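Local atomic coordinates of toxin protein (Yersinia entomophaga, PDB entry 6AQK), a protein that probably acts as an ADP-ribosyltransferase toxin, transferring ADP-ribose from NAD+ to a target in the host cell. Residues Thr102-Thr107 with Ile144-Lys149; Pro108-Ser113 with Lys159-His164; Asn191-Thr196 with Ala224-Arg229; Leu198-Glu203 with His218-Lys223. All blocks are in the same frame, centred on the assembly; numbering follows the deposited sequence.

Contact 1: residues Thr102-Thr107 with Ile144-Lys149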
loop_
_atom_site.group_PDB
_atom_site.type_symbol
_atom_site.label_atom_id
_atom_site.label_comp_id
_atom_site.label_asym_id
_atom_site.label_seq_id
_atom_site.Cartn_x
_atom_site.Cartn_y
_atom_site.Cartn_z
ATOM N N THR A 102 -1.200 -6.036 -11.356
ATOM C CA THR A 102 -1.953 -6.267 -10.119
ATOM C C THR A 102 -2.778 -5.000 -9.812
ATOM O O THR A 102 -2.712 -3.993 -10.542
ATOM C CB THR A 102 -1.086 -6.590 -8.943
ATOM O OG1 THR A 102 -0.265 -5.451 -8.616
ATOM C CG2 THR A 102 -0.310 -7.776 -9.197
ATOM N N PHE A 103 -3.666 -5.121 -8.820
ATOM C CA PHE A 103 -4.649 -4.172 -8.523
ATOM C C PHE A 103 -4.759 -4.030 -7.054
ATOM O O PHE A 103 -4.576 -4.996 -6.306
ATOM C CB PHE A 103 -6.064 -4.555 -9.092
ATOM C CG PHE A 103 -6.021 -4.853 -10.548
ATOM C CD1 PHE A 103 -5.759 -6.141 -10.978
ATOM C CD2 PHE A 103 -6.261 -3.862 -11.466
ATOM C CE1 PHE A 103 -5.602 -6.407 -12.333
ATOM C CE2 PHE A 103 -6.162 -4.132 -12.840
ATOM C CZ PHE A 103 -5.827 -5.417 -13.260
ATOM N N ARG A 104 -5.028 -2.806 -6.653
ATOM C CA ARG A 104 -5.279 -2.509 -5.234
ATOM C C ARG A 104 -6.438 -1.581 -5.017
ATOM O O ARG A 104 -6.567 -0.574 -5.670
ATOM C CB ARG A 104 -4.011 -1.865 -4.618
ATOM C CG ARG A 104 -4.187 -1.535 -3.146
ATOM C CD ARG A 104 -2.858 -1.035 -2.563
ATOM N NE ARG A 104 -3.107 -0.479 -1.241
ATOM C CZ ARG A 104 -3.044 -1.145 -0.092
ATOM N NH1 ARG A 104 -2.658 -2.410 -0.021
ATOM N NH2 ARG A 104 -3.340 -0.519 0.997
ATOM N N GLY A 105 -7.230 -1.850 -3.945
ATOM C CA GLY A 105 -8.314 -1.016 -3.541
ATOM C C GLY A 105 -7.921 -0.262 -2.297
ATOM O O GLY A 105 -7.291 -0.819 -1.418
ATOM N N ASP A 106 -8.172 1.030 -2.279
ATOM C CA ASP A 106 -7.959 1.890 -1.089
ATOM C C ASP A 106 -9.195 2.784 -0.865
ATOM O O ASP A 106 -9.900 3.230 -1.796
ATOM C CB ASP A 106 -6.664 2.761 -1.190
ATOM C CG ASP A 106 -5.377 2.039 -0.687
ATOM O OD1 ASP A 106 -5.389 1.450 0.449
ATOM O OD2 ASP A 106 -4.376 2.043 -1.442
ATOM N N THR A 107 -9.392 3.116 0.386
ATOM C CA THR A 107 -10.351 4.100 0.761
ATOM C C THR A 107 -9.780 5.517 0.593
ATOM O O THR A 107 -8.555 5.705 0.373
ATOM C CB THR A 107 -10.783 3.959 2.238
ATOM O OG1 THR A 107 -9.746 4.455 3.071
ATOM C CG2 THR A 107 -11.114 2.505 2.573
ATOM N N ILE A 144 4.357 -1.473 3.294
ATOM C CA ILE A 144 4.392 -2.773 2.662
ATOM C C ILE A 144 3.006 -2.959 1.996
ATOM O O ILE A 144 1.971 -3.074 2.658
ATOM C CB ILE A 144 4.653 -3.914 3.720
ATOM C CG1 ILE A 144 6.065 -3.741 4.285
ATOM C CG2 ILE A 144 4.368 -5.311 3.128
ATOM C CD1 ILE A 144 6.416 -4.596 5.503
ATOM N N MET A 145 2.976 -2.999 0.701
ATOM C CA MET A 145 1.729 -2.876 0.008
ATOM C C MET A 145 1.271 -4.205 -0.598
ATOM O O MET A 145 1.955 -4.764 -1.454
ATOM C CB MET A 145 1.929 -1.833 -1.166
ATOM C CG MET A 145 0.640 -1.567 -1.889
ATOM S SD MET A 145 0.876 -0.475 -3.297
ATOM C CE MET A 145 0.614 1.029 -2.446
ATOM N N SER A 146 0.036 -4.617 -0.265
ATOM C CA SER A 146 -0.592 -5.781 -0.838
ATOM C C SER A 146 -1.373 -5.385 -2.041
ATOM O O SER A 146 -1.865 -4.261 -2.114
ATOM C CB SER A 146 -1.531 -6.441 0.152
ATOM O OG SER A 146 -2.574 -5.534 0.541
ATOM N N THR A 147 -1.427 -6.291 -2.994
ATOM C CA THR A 147 -2.111 -6.060 -4.225
ATOM C C THR A 147 -2.767 -7.394 -4.620
ATOM O O THR A 147 -2.418 -8.418 -4.065
ATOM C CB THR A 147 -1.151 -5.532 -5.352
ATOM O OG1 THR A 147 -0.313 -6.587 -5.874
ATOM C CG2 THR A 147 -0.282 -4.317 -4.858
ATOM N N ALA A 148 -3.735 -7.352 -5.525
ATOM C CA ALA A 148 -4.455 -8.540 -5.953
ATOM C C ALA A 148 -4.227 -8.793 -7.447
ATOM O O ALA A 148 -4.126 -7.862 -8.192
ATOM C CB ALA A 148 -5.933 -8.395 -5.736
ATOM N N LYS A 149 -4.194 -10.069 -7.841
ATOM C CA LYS A 149 -4.165 -10.450 -9.244
ATOM C C LYS A 149 -5.450 -10.095 -9.954
ATOM O O LYS A 149 -5.407 -9.773 -11.135
ATOM C CB LYS A 149 -3.947 -11.938 -9.414
ATOM C CG LYS A 149 -2.536 -12.323 -9.081
ATOM C CD LYS A 149 -2.392 -13.805 -9.004
ATOM C CE LYS A 149 -1.018 -14.178 -8.464
ATOM N NZ LYS A 149 -0.813 -15.646 -8.611
HETATM O O HOH W 1 -0.825 -3.723 2.321
#
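Strands 102-106 and 145-148 meet at 116° through one antiparallel bridge, F103 with A148, where the two sheets of an ADP-ribosyltransferase-like core come together. R104 and the S146-T147 pair are consistent with the arginine and Ser-Thr elements of R-S-E-type enzymes. R104 runs extended across the other strand, CG anti to the backbone N (chi1 -180°), and passes obliquely over M145, CD lying 3.6 Å from M145 CG. Its NH1 reaches a lone pair of S146 O at 2.9 Å, exactly in the guanidinium plane. Side-on, R104 grips both D106 oxygens: NE meets OD2 at 2.8 Å from above the carboxylate plane, NH2 uses the syn lone pair of OD1; this salt bridge fixes the group's rotation. T102 and T147 cross at about a right angle, linked by a weak OG1-OG1 bond of 3.0 Å, while T147 OG1 also bonds V185 O. The F103 ring stacks on H164 and turns an edge to K149 O, in its plane, 3.6 Å from CE1.

Contact 2: residues Pro108-Ser113 with Lys159-His164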
loop_
_atom_site.group_PDB
_atom_site.type_symbol
_atom_site.label_atom_id
_atom_site.label_comp_id
_atom_site.label_asym_id
_atom_site.label_seq_id
_atom_site.Cartn_x
_atom_site.Cartn_y
_atom_site.Cartn_z
ATOM N N PRO A 108 -10.649 6.538 0.725
ATOM C CA PRO A 108 -10.168 7.903 0.529
ATOM C C PRO A 108 -9.158 8.347 1.594
ATOM O O PRO A 108 -8.533 9.342 1.398
ATOM C CB PRO A 108 -11.463 8.740 0.575
ATOM C CG PRO A 108 -12.449 7.821 -0.034
ATOM C CD PRO A 108 -12.122 6.472 0.542
ATOM N N VAL A 109 -8.991 7.586 2.681
ATOM C CA VAL A 109 -7.947 7.905 3.715
ATOM C C VAL A 109 -6.563 8.144 3.092
ATOM O O VAL A 109 -5.745 8.883 3.670
ATOM C CB VAL A 109 -7.777 6.759 4.757
ATOM C CG1 VAL A 109 -6.681 7.077 5.773
ATOM C CG2 VAL A 109 -9.052 6.556 5.523
ATOM N N ILE A 110 -6.238 7.468 1.985
ATOM C CA ILE A 110 -4.915 7.586 1.411
ATOM C C ILE A 110 -4.620 8.951 0.779
ATOM O O ILE A 110 -3.471 9.281 0.558
ATOM C CB ILE A 110 -4.573 6.394 0.419
ATOM C CG1 ILE A 110 -5.365 6.481 -0.874
ATOM C CG2 ILE A 110 -4.667 5.023 1.135
ATOM C CD1 ILE A 110 -4.778 5.648 -1.976
ATOM N N SER A 111 -5.655 9.745 0.491
ATOM C CA SER A 111 -5.451 11.121 0.058
ATOM C C SER A 111 -4.623 11.894 1.111
ATOM O O SER A 111 -3.787 12.707 0.768
ATOM C CB SER A 111 -6.809 11.777 -0.304
ATOM O OG SER A 111 -7.676 11.757 0.814
ATOM N N ASN A 112 -4.737 11.506 2.374
ATOM C CA ASN A 112 -3.928 12.128 3.428
ATOM C C ASN A 112 -2.415 11.804 3.300
ATOM O O ASN A 112 -1.611 12.504 3.851
ATOM C CB ASN A 112 -4.504 11.738 4.841
ATOM C CG ASN A 112 -6.040 12.016 4.987
ATOM O OD1 ASN A 112 -6.604 12.823 4.241
ATOM N ND2 ASN A 112 -6.719 11.321 5.937
ATOM N N SER A 113 -2.014 10.738 2.592
ATOM C CA SER A 113 -0.624 10.373 2.405
ATOM C C SER A 113 -0.047 10.850 1.098
ATOM O O SER A 113 1.137 10.792 0.939
ATOM C CB SER A 113 -0.420 8.848 2.392
ATOM O OG SER A 113 -0.768 8.270 3.601
ATOM N N LYS A 159 -13.893 -0.475 -3.253
ATOM C CA LYS A 159 -13.118 0.667 -2.775
ATOM C C LYS A 159 -13.215 1.857 -3.674
ATOM O O LYS A 159 -13.294 1.716 -4.899
ATOM C CB LYS A 159 -11.633 0.282 -2.638
ATOM C CG LYS A 159 -11.422 -0.839 -1.675
ATOM C CD LYS A 159 -11.353 -0.319 -0.290
ATOM C CE LYS A 159 -10.923 -1.394 0.733
ATOM N NZ LYS A 159 -11.991 -2.407 0.780
ATOM N N THR A 160 -13.152 3.032 -3.065
ATOM C CA THR A 160 -13.285 4.272 -3.796
ATOM C C THR A 160 -12.142 4.487 -4.796
ATOM O O THR A 160 -12.340 5.067 -5.891
ATOM C CB THR A 160 -13.481 5.465 -2.830
ATOM O OG1 THR A 160 -14.606 5.194 -1.991
ATOM C CG2 THR A 160 -13.702 6.784 -3.567
ATOM N N ILE A 161 -10.935 4.081 -4.411
ATOM C CA ILE A 161 -9.742 4.289 -5.232
ATOM C C ILE A 161 -9.219 2.908 -5.616
ATOM O O ILE A 161 -9.130 1.990 -4.793
ATOM C CB ILE A 161 -8.664 5.062 -4.430
ATOM C CG1 ILE A 161 -9.245 6.423 -4.030
ATOM C CG2 ILE A 161 -7.364 5.221 -5.225
ATOM C CD1 ILE A 161 -8.520 7.154 -2.948
ATOM N N MET A 162 -8.869 2.747 -6.879
ATOM C CA MET A 162 -8.221 1.530 -7.309
ATOM C C MET A 162 -6.901 1.886 -7.990
ATOM O O MET A 162 -6.848 2.755 -8.857
ATOM C CB MET A 162 -9.057 0.697 -8.277
ATOM C CG MET A 162 -8.455 -0.668 -8.571
ATOM S SD MET A 162 -9.243 -1.611 -9.943
ATOM C CE MET A 162 -8.394 -0.822 -11.272
ATOM N N TRP A 163 -5.842 1.194 -7.625
ATOM C CA TRP A 163 -4.614 1.260 -8.365
ATOM C C TRP A 163 -4.547 0.143 -9.403
ATOM O O TRP A 163 -4.933 -0.978 -9.151
ATOM C CB TRP A 163 -3.424 1.050 -7.435
ATOM C CG TRP A 163 -3.316 1.860 -6.185
ATOM C CD1 TRP A 163 -4.080 1.761 -5.061
ATOM C CD2 TRP A 163 -2.276 2.861 -5.870
ATOM N NE1 TRP A 163 -3.619 2.616 -4.080
ATOM C CE2 TRP A 163 -2.515 3.292 -4.538
ATOM C CE3 TRP A 163 -1.210 3.426 -6.572
ATOM C CZ2 TRP A 163 -1.701 4.218 -3.902
ATOM C CZ3 TRP A 163 -0.393 4.327 -5.927
ATOM C CH2 TRP A 163 -0.672 4.745 -4.611
ATOM N N HIS A 164 -4.000 0.468 -10.562
ATOM C CA HIS A 164 -3.749 -0.510 -11.598
ATOM C C HIS A 164 -2.271 -0.453 -11.858
ATOM O O HIS A 164 -1.762 0.522 -12.421
ATOM C CB HIS A 164 -4.528 -0.163 -12.862
ATOM C CG HIS A 164 -4.320 -1.135 -13.967
ATOM N ND1 HIS A 164 -4.786 -0.917 -15.236
ATOM C CD2 HIS A 164 -3.675 -2.327 -13.992
ATOM C CE1 HIS A 164 -4.468 -1.949 -15.999
ATOM N NE2 HIS A 164 -3.800 -2.822 -15.264
#
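I110 carries this contact, projecting from a 3-10 turn of residues 108-112 against strand 161-167. Its CG1 sits in the crowded position between the backbone N and carbonyl carbon (chi1 71°), which sends the branch at the strand. There it meets I161 tip to tip, CG1 to CD1 at 3.8 Å. The terminal CD1 goes on to the indole of W163, 3.9 Å from CZ2 and as near to NE1, approaching the ring obliquely. Beside this pair, P108 crosses T160 at about a right angle: the CG and CD atoms of the proline ring rest on T160 CB, CD at 3.8 Å. I161 CD1 also touches P108 CA at 3.9 Å and so fills the angle between proline and I110.

Farther out, P108 O is held twice by S111, from its N and from its OG, the latter at 2.6 Å and nearly along the C=O axis, so the turn that presents I110 is doubly tied. L117 of helix 115-124 packs on both I110 and I161, and D106 takes the W163 NE1 hydrogen and fixes the indole. The two segments therefore adhere by apolar packing alone, which sets the turn, with helix 115-124, against the I161/W163 face of the central sheet of the ADP-ribosyltransferase-like core, while the one polar atom of the indole is satisfied by D106.

Contact 3: residues Asn191-Thr196 with Ala224-Arg229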
loop_
_atom_site.group_PDB
_atom_site.type_symbol
_atom_site.label_atom_id
_atom_site.label_comp_id
_atom_site.label_asym_id
_atom_site.label_seq_id
_atom_site.Cartn_x
_atom_site.Cartn_y
_atom_site.Cartn_z
ATOM N N ASN A 191 9.269 0.314 -1.856
ATOM C CA ASN A 191 9.143 -0.104 -3.236
ATOM C C ASN A 191 9.022 1.125 -4.129
ATOM O O ASN A 191 8.257 2.046 -3.826
ATOM C CB ASN A 191 7.904 -0.981 -3.367
ATOM C CG ASN A 191 7.663 -1.451 -4.769
ATOM O OD1 ASN A 191 8.518 -2.116 -5.318
ATOM N ND2 ASN A 191 6.494 -1.109 -5.345
ATOM N N ARG A 192 9.758 1.106 -5.234
ATOM C CA ARG A 192 9.729 2.187 -6.195
ATOM C C ARG A 192 8.635 2.001 -7.198
ATOM O O ARG A 192 8.531 0.952 -7.822
ATOM C CB ARG A 192 11.101 2.293 -6.927
ATOM C CG ARG A 192 12.194 2.820 -5.991
ATOM C CD ARG A 192 13.588 2.994 -6.593
ATOM N NE ARG A 192 13.762 2.212 -7.806
ATOM C CZ ARG A 192 13.886 2.687 -9.055
ATOM N NH1 ARG A 192 14.042 1.830 -10.048
ATOM N NH2 ARG A 192 13.890 3.995 -9.339
ATOM N N MET A 193 7.867 3.053 -7.388
ATOM C CA MET A 193 6.818 3.078 -8.406
ATOM C C MET A 193 6.817 4.428 -9.141
ATOM O O MET A 193 7.250 5.454 -8.617
ATOM C CB MET A 193 5.463 2.781 -7.808
ATOM C CG MET A 193 4.901 3.797 -6.852
ATOM S SD MET A 193 3.190 3.423 -6.283
ATOM C CE MET A 193 3.474 1.869 -5.480
ATOM N N LYS A 194 6.302 4.399 -10.352
ATOM C CA LYS A 194 6.173 5.582 -11.185
ATOM C C LYS A 194 4.698 5.787 -11.458
ATOM O O LYS A 194 4.114 4.898 -12.039
ATOM C CB LYS A 194 6.949 5.364 -12.470
ATOM C CG LYS A 194 6.900 6.523 -13.444
ATOM C CD LYS A 194 7.568 5.997 -14.703
ATOM C CE LYS A 194 7.406 6.882 -15.925
ATOM N NZ LYS A 194 8.427 7.962 -15.848
ATOM N N ILE A 195 4.132 6.872 -10.940
ATOM C CA ILE A 195 2.732 7.202 -11.172
ATOM C C ILE A 195 2.690 7.740 -12.600
ATOM O O ILE A 195 3.384 8.737 -12.919
ATOM C CB ILE A 195 2.190 8.266 -10.231
ATOM C CG1 ILE A 195 2.488 7.917 -8.748
ATOM C CG2 ILE A 195 0.670 8.472 -10.469
ATOM C CD1 ILE A 195 2.019 6.552 -8.325
ATOM N N THR A 196 1.865 7.116 -13.438
ATOM C CA THR A 196 1.728 7.603 -14.789
ATOM C C THR A 196 0.435 8.297 -15.119
ATOM O O THR A 196 0.395 9.076 -16.090
ATOM C CB THR A 196 1.975 6.501 -15.817
ATOM O OG1 THR A 196 0.956 5.513 -15.693
ATOM C CG2 THR A 196 3.310 5.823 -15.502
ATOM N N ALA A 224 0.088 3.109 -12.286
ATOM C CA ALA A 224 1.471 3.167 -11.893
ATOM C C ALA A 224 2.239 1.955 -12.356
ATOM O O ALA A 224 1.670 0.884 -12.581
ATOM C CB ALA A 224 1.563 3.276 -10.386
ATOM N N ARG A 225 3.561 2.115 -12.475
ATOM C CA ARG A 225 4.459 1.063 -12.852
ATOM C C ARG A 225 5.260 0.681 -11.693
ATOM O O ARG A 225 5.748 1.560 -10.985
ATOM C CB ARG A 225 5.408 1.541 -13.944
ATOM C CG ARG A 225 4.706 2.241 -15.093
ATOM C CD ARG A 225 5.676 2.784 -16.174
ATOM N NE ARG A 225 6.525 1.763 -16.786
ATOM C CZ ARG A 225 6.122 0.819 -17.646
ATOM N NH1 ARG A 225 4.850 0.715 -18.009
ATOM N NH2 ARG A 225 7.005 -0.049 -18.142
ATOM N N MET A 226 5.366 -0.624 -11.447
ATOM C CA MET A 226 6.248 -1.102 -10.342
ATOM C C MET A 226 7.648 -1.285 -10.971
ATOM O O MET A 226 7.780 -1.958 -11.949
ATOM C CB MET A 226 5.705 -2.390 -9.768
ATOM C CG MET A 226 4.299 -2.240 -9.198
ATOM S SD MET A 226 4.310 -1.062 -7.832
ATOM C CE MET A 226 3.205 -1.830 -6.640
ATOM N N LEU A 227 8.639 -0.629 -10.414
ATOM C CA LEU A 227 9.983 -0.521 -11.029
ATOM C C LEU A 227 10.912 -1.561 -10.439
ATOM O O LEU A 227 10.655 -2.045 -9.323
ATOM C CB LEU A 227 10.583 0.862 -10.745
ATOM C CG LEU A 227 9.719 2.083 -11.149
ATOM C CD1 LEU A 227 10.346 3.433 -10.796
ATOM C CD2 LEU A 227 9.393 1.993 -12.621
ATOM N N PRO A 228 12.007 -1.864 -11.174
ATOM C CA PRO A 228 12.924 -2.901 -10.745
ATOM C C PRO A 228 13.569 -2.558 -9.455
ATOM O O PRO A 228 13.717 -1.360 -9.128
ATOM C CB PRO A 228 13.925 -3.046 -11.896
ATOM C CG PRO A 228 13.270 -2.442 -13.082
ATOM C CD PRO A 228 12.292 -1.410 -12.561
ATOM N N ARG A 229 13.909 -3.634 -8.742
ATOM C CA ARG A 229 14.154 -3.651 -7.286
ATOM C C ARG A 229 15.399 -2.862 -6.834
ATOM O O ARG A 229 16.298 -2.581 -7.632
ATOM C CB ARG A 229 14.216 -5.134 -6.800
HETATM O O HOH W 2 8.579 -3.139 -7.807
HETATM O O HOH W 3 11.148 -1.353 -6.103
#
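R192 leaves strand 192-196 beside L227 and folds over it at about a right angle. Its CB lies 4.1 Å from L227 CD1, and the chain then bends at chi3, an almost eclipsed -20°, which lays the guanidinium above the leucine. L227 CD1 sits 3.7 Å from that plane, offset toward the rim, under CZ and NH2. At the edge, NH1 points to P228 O in a straight but weak bond of 3.3 Å, and it also brushes L227 CB. NH2 turns to its stronger partner, a salt bridge with E138 on the neighbouring strand 131-140.

The backbones pair in antiparallel fashion: K194 N bonds R225 O at 3.0 Å and R225 N bonds K194 O at 2.9 Å, and L227 N adds one to R192 O from above the carbonyl plane. On the face with K194 and R225 the two long chains run side by side, CD to CD, with like charges kept apart; K194 NZ goes to D136 and R225 to D166 and E168. The other face is apolar, M193 and M226 lying side by side with M193 CE 3.8 Å from M226 SD. Near it, N191 OD1 is bridged to L227 O by water 2 at 2.7 Å from OD1. These strands pair within the central mixed sheet, the methionine face turned to the interior, consistent with an ADP-ribosyltransferase fold.

Contact 4: residues Leu198-Glu203 with His218-Lys223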
loop_
_atom_site.group_PDB
_atom_site.type_symbol
_atom_site.label_atom_id
_atom_site.label_comp_id
_atom_site.label_asym_id
_atom_site.label_seq_id
_atom_site.Cartn_x
_atom_site.Cartn_y
_atom_site.Cartn_z
ATOM N N LEU A 198 -3.674 9.689 -13.380
ATOM C CA LEU A 198 -4.802 9.685 -12.437
ATOM C C LEU A 198 -6.028 9.845 -13.262
ATOM O O LEU A 198 -6.016 10.669 -14.209
ATOM C CB LEU A 198 -4.746 10.815 -11.468
ATOM C CG LEU A 198 -3.412 10.938 -10.775
ATOM C CD1 LEU A 198 -3.474 12.212 -9.959
ATOM C CD2 LEU A 198 -3.112 9.662 -9.967
ATOM N N GLN A 199 -7.031 9.022 -12.983
ATOM C CA GLN A 199 -8.366 9.133 -13.651
ATOM C C GLN A 199 -9.498 9.307 -12.670
ATOM O O GLN A 199 -9.558 8.641 -11.613
ATOM C CB GLN A 199 -8.741 7.909 -14.437
ATOM C CG GLN A 199 -7.733 7.458 -15.451
ATOM C CD GLN A 199 -8.184 6.176 -16.202
ATOM O OE1 GLN A 199 -7.340 5.459 -16.634
ATOM N NE2 GLN A 199 -9.557 5.916 -16.350
ATOM N N TYR A 200 -10.464 10.132 -13.061
ATOM C CA TYR A 200 -11.674 10.318 -12.298
ATOM C C TYR A 200 -12.845 9.707 -13.062
ATOM O O TYR A 200 -12.984 9.857 -14.285
ATOM C CB TYR A 200 -11.951 11.818 -12.050
ATOM C CG TYR A 200 -13.364 12.088 -11.618
ATOM C CD1 TYR A 200 -13.826 11.691 -10.349
ATOM C CD2 TYR A 200 -14.273 12.698 -12.485
ATOM C CE1 TYR A 200 -15.144 11.948 -9.937
ATOM C CE2 TYR A 200 -15.580 12.946 -12.090
ATOM C CZ TYR A 200 -16.018 12.588 -10.836
ATOM O OH TYR A 200 -17.304 12.824 -10.485
ATOM N N LEU A 201 -13.701 9.071 -12.307
ATOM C CA LEU A 201 -14.830 8.324 -12.850
ATOM C C LEU A 201 -16.081 8.791 -12.145
ATOM O O LEU A 201 -16.346 8.456 -10.954
ATOM C CB LEU A 201 -14.617 6.810 -12.681
ATOM C CG LEU A 201 -13.529 6.082 -13.511
ATOM C CD1 LEU A 201 -13.373 4.653 -13.004
ATOM C CD2 LEU A 201 -13.759 6.098 -15.019
ATOM N N PRO A 202 -16.927 9.541 -12.851
ATOM C CA PRO A 202 -18.258 9.808 -12.243
ATOM C C PRO A 202 -19.058 8.563 -11.787
ATOM O O PRO A 202 -18.795 7.443 -12.181
ATOM C CB PRO A 202 -19.033 10.548 -13.375
ATOM C CG PRO A 202 -17.985 11.027 -14.327
ATOM C CD PRO A 202 -16.806 10.072 -14.212
ATOM N N GLU A 203 -20.026 8.776 -10.933
ATOM C CA GLU A 203 -21.025 7.756 -10.574
ATOM C C GLU A 203 -21.577 7.016 -11.767
ATOM O O GLU A 203 -21.825 7.607 -12.803
ATOM C CB GLU A 203 -22.212 8.405 -9.852
ATOM C CG GLU A 203 -21.939 8.875 -8.437
ATOM C CD GLU A 203 -21.689 7.743 -7.465
ATOM O OE1 GLU A 203 -22.049 6.576 -7.760
ATOM O OE2 GLU A 203 -21.115 8.027 -6.399
ATOM N N HIS A 218 -15.374 2.423 -8.040
ATOM C CA HIS A 218 -14.177 3.268 -7.995
ATOM C C HIS A 218 -14.509 4.667 -8.563
ATOM O O HIS A 218 -14.947 4.811 -9.687
ATOM C CB HIS A 218 -13.036 2.638 -8.839
ATOM C CG HIS A 218 -12.833 1.182 -8.591
ATOM N ND1 HIS A 218 -12.777 0.655 -7.319
ATOM C CD2 HIS A 218 -12.679 0.132 -9.441
ATOM C CE1 HIS A 218 -12.611 -0.651 -7.392
ATOM N NE2 HIS A 218 -12.564 -1.000 -8.671
ATOM N N ARG A 219 -14.227 5.703 -7.818
ATOM C CA ARG A 219 -14.243 7.070 -8.356
ATOM C C ARG A 219 -12.887 7.498 -8.900
ATOM O O ARG A 219 -12.810 8.449 -9.676
ATOM C CB ARG A 219 -14.788 8.081 -7.285
ATOM C CG ARG A 219 -16.130 7.657 -6.651
ATOM C CD ARG A 219 -17.335 7.995 -7.556
ATOM N NE ARG A 219 -17.449 7.296 -8.840
ATOM C CZ ARG A 219 -17.959 6.062 -9.008
ATOM N NH1 ARG A 219 -17.984 5.521 -10.213
ATOM N NH2 ARG A 219 -18.402 5.322 -7.985
ATOM N N TYR A 220 -11.799 6.876 -8.448
ATOM C CA TYR A 220 -10.448 7.272 -8.837
ATOM C C TYR A 220 -9.596 6.031 -9.163
ATOM O O TYR A 220 -9.643 5.030 -8.446
ATOM C CB TYR A 220 -9.720 8.051 -7.722
ATOM C CG TYR A 220 -10.463 9.296 -7.448
ATOM C CD1 TYR A 220 -10.311 10.377 -8.290
ATOM C CD2 TYR A 220 -11.426 9.350 -6.453
ATOM C CE1 TYR A 220 -11.056 11.525 -8.117
ATOM C CE2 TYR A 220 -12.220 10.496 -6.260
ATOM C CZ TYR A 220 -12.015 11.579 -7.124
ATOM O OH TYR A 220 -12.741 12.761 -7.034
ATOM N N ILE A 221 -8.879 6.126 -10.274
ATOM C CA ILE A 221 -7.908 5.143 -10.705
ATOM C C ILE A 221 -6.518 5.738 -10.730
ATOM O O ILE A 221 -6.266 6.795 -11.345
ATOM C CB ILE A 221 -8.219 4.565 -12.101
ATOM C CG1 ILE A 221 -9.715 4.131 -12.203
ATOM C CG2 ILE A 221 -7.243 3.410 -12.409
ATOM C CD1 ILE A 221 -10.179 2.973 -11.295
ATOM N N ILE A 222 -5.621 5.077 -10.033
ATOM C CA ILE A 222 -4.203 5.428 -10.103
ATOM C C ILE A 222 -3.517 4.372 -10.952
ATOM O O ILE A 222 -3.450 3.250 -10.582
ATOM C CB ILE A 222 -3.553 5.513 -8.728
ATOM C CG1 ILE A 222 -4.361 6.429 -7.791
ATOM C CG2 ILE A 222 -2.125 5.951 -8.901
ATOM C CD1 ILE A 222 -3.879 6.324 -6.350
ATOM N N LYS A 223 -2.960 4.760 -12.101
ATOM C CA LYS A 223 -2.105 3.903 -12.896
ATOM C C LYS A 223 -0.643 4.183 -12.537
ATOM O O LYS A 223 -0.202 5.321 -12.543
ATOM C CB LYS A 223 -2.290 4.198 -14.389
ATOM C CG LYS A 223 -3.726 3.923 -14.814
ATOM C CD LYS A 223 -3.941 3.880 -16.323
ATOM C CE LYS A 223 -3.326 2.656 -16.986
ATOM N NZ LYS A 223 -3.389 2.890 -18.474
#
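R219 NE is held by one strong bond: it donates to L201 O at 2.7 Å, nearly straight at 171°, almost along the C=O axis and in the guanidinium plane. The other nitrogens extend the grip. NH1 makes a weak bond to P202 O, and NH2 reaches T216 O while carrying a long, charge-only bridge to E203 OE1 at 3.9 Å, which lies well out of the guanidinium plane. Bends at chi2 (-80°) and chi3 curl the arginine against the 201-203 loop that follows strand 198-200, so that E203 CA covers one guanidinium face near the rim. E203 itself is poorly ordered.

Here, in the central ADP-ribosyltransferase-like sheet, strand 198-200 ends and its antiparallel neighbour 220-223 begins. Q199 and I221 form a hydrogen-bonded pair, Q199 N to I221 O and I221 N to Q199 O, each 2.9 Å, and L201 N bonds R219 O from above the carbonyl plane. On the face of L198, Y200, Y220 and I222, the two tyrosines cross obliquely, planes at 42°, with Y200 CD1 3.6 Å from Y220 CE1. Y200 OH bonds K127 O. L198 CD2 packs alongside I222 CG2 at 4.0 Å, and helix 115-124 covers L198 through W116 and F120. Q199 and I221 point to the other face; L201 crosses I221 obliquely, CD1 touching CG1, and Q199 OE1 lies 3.8 Å from K223 CD.

Contacts 3 and 4 hold the same two strands, 192-200 and 220-226, contact 4 nested inside the loop closed by contact 3. Contact 1 lies nearest the chain centre and is buried, as is contact 4 despite lying farther out; contacts 2 and 3 are partly buried. Backbone pairing dominates contacts 3 and 4, whereas contact 1 has one bridge joining two sheets and relies on R104, and contact 2 is apolar packing. Arginines serve differently: bonded to the crossing strand in contact 1, curled against a loop in contact 4, salt-bridged to neighbouring acidic residues in contact 3. W163 ties the set, backbone-bonded to R104 and packed on M193 (contact 3) and I222 (contact 4).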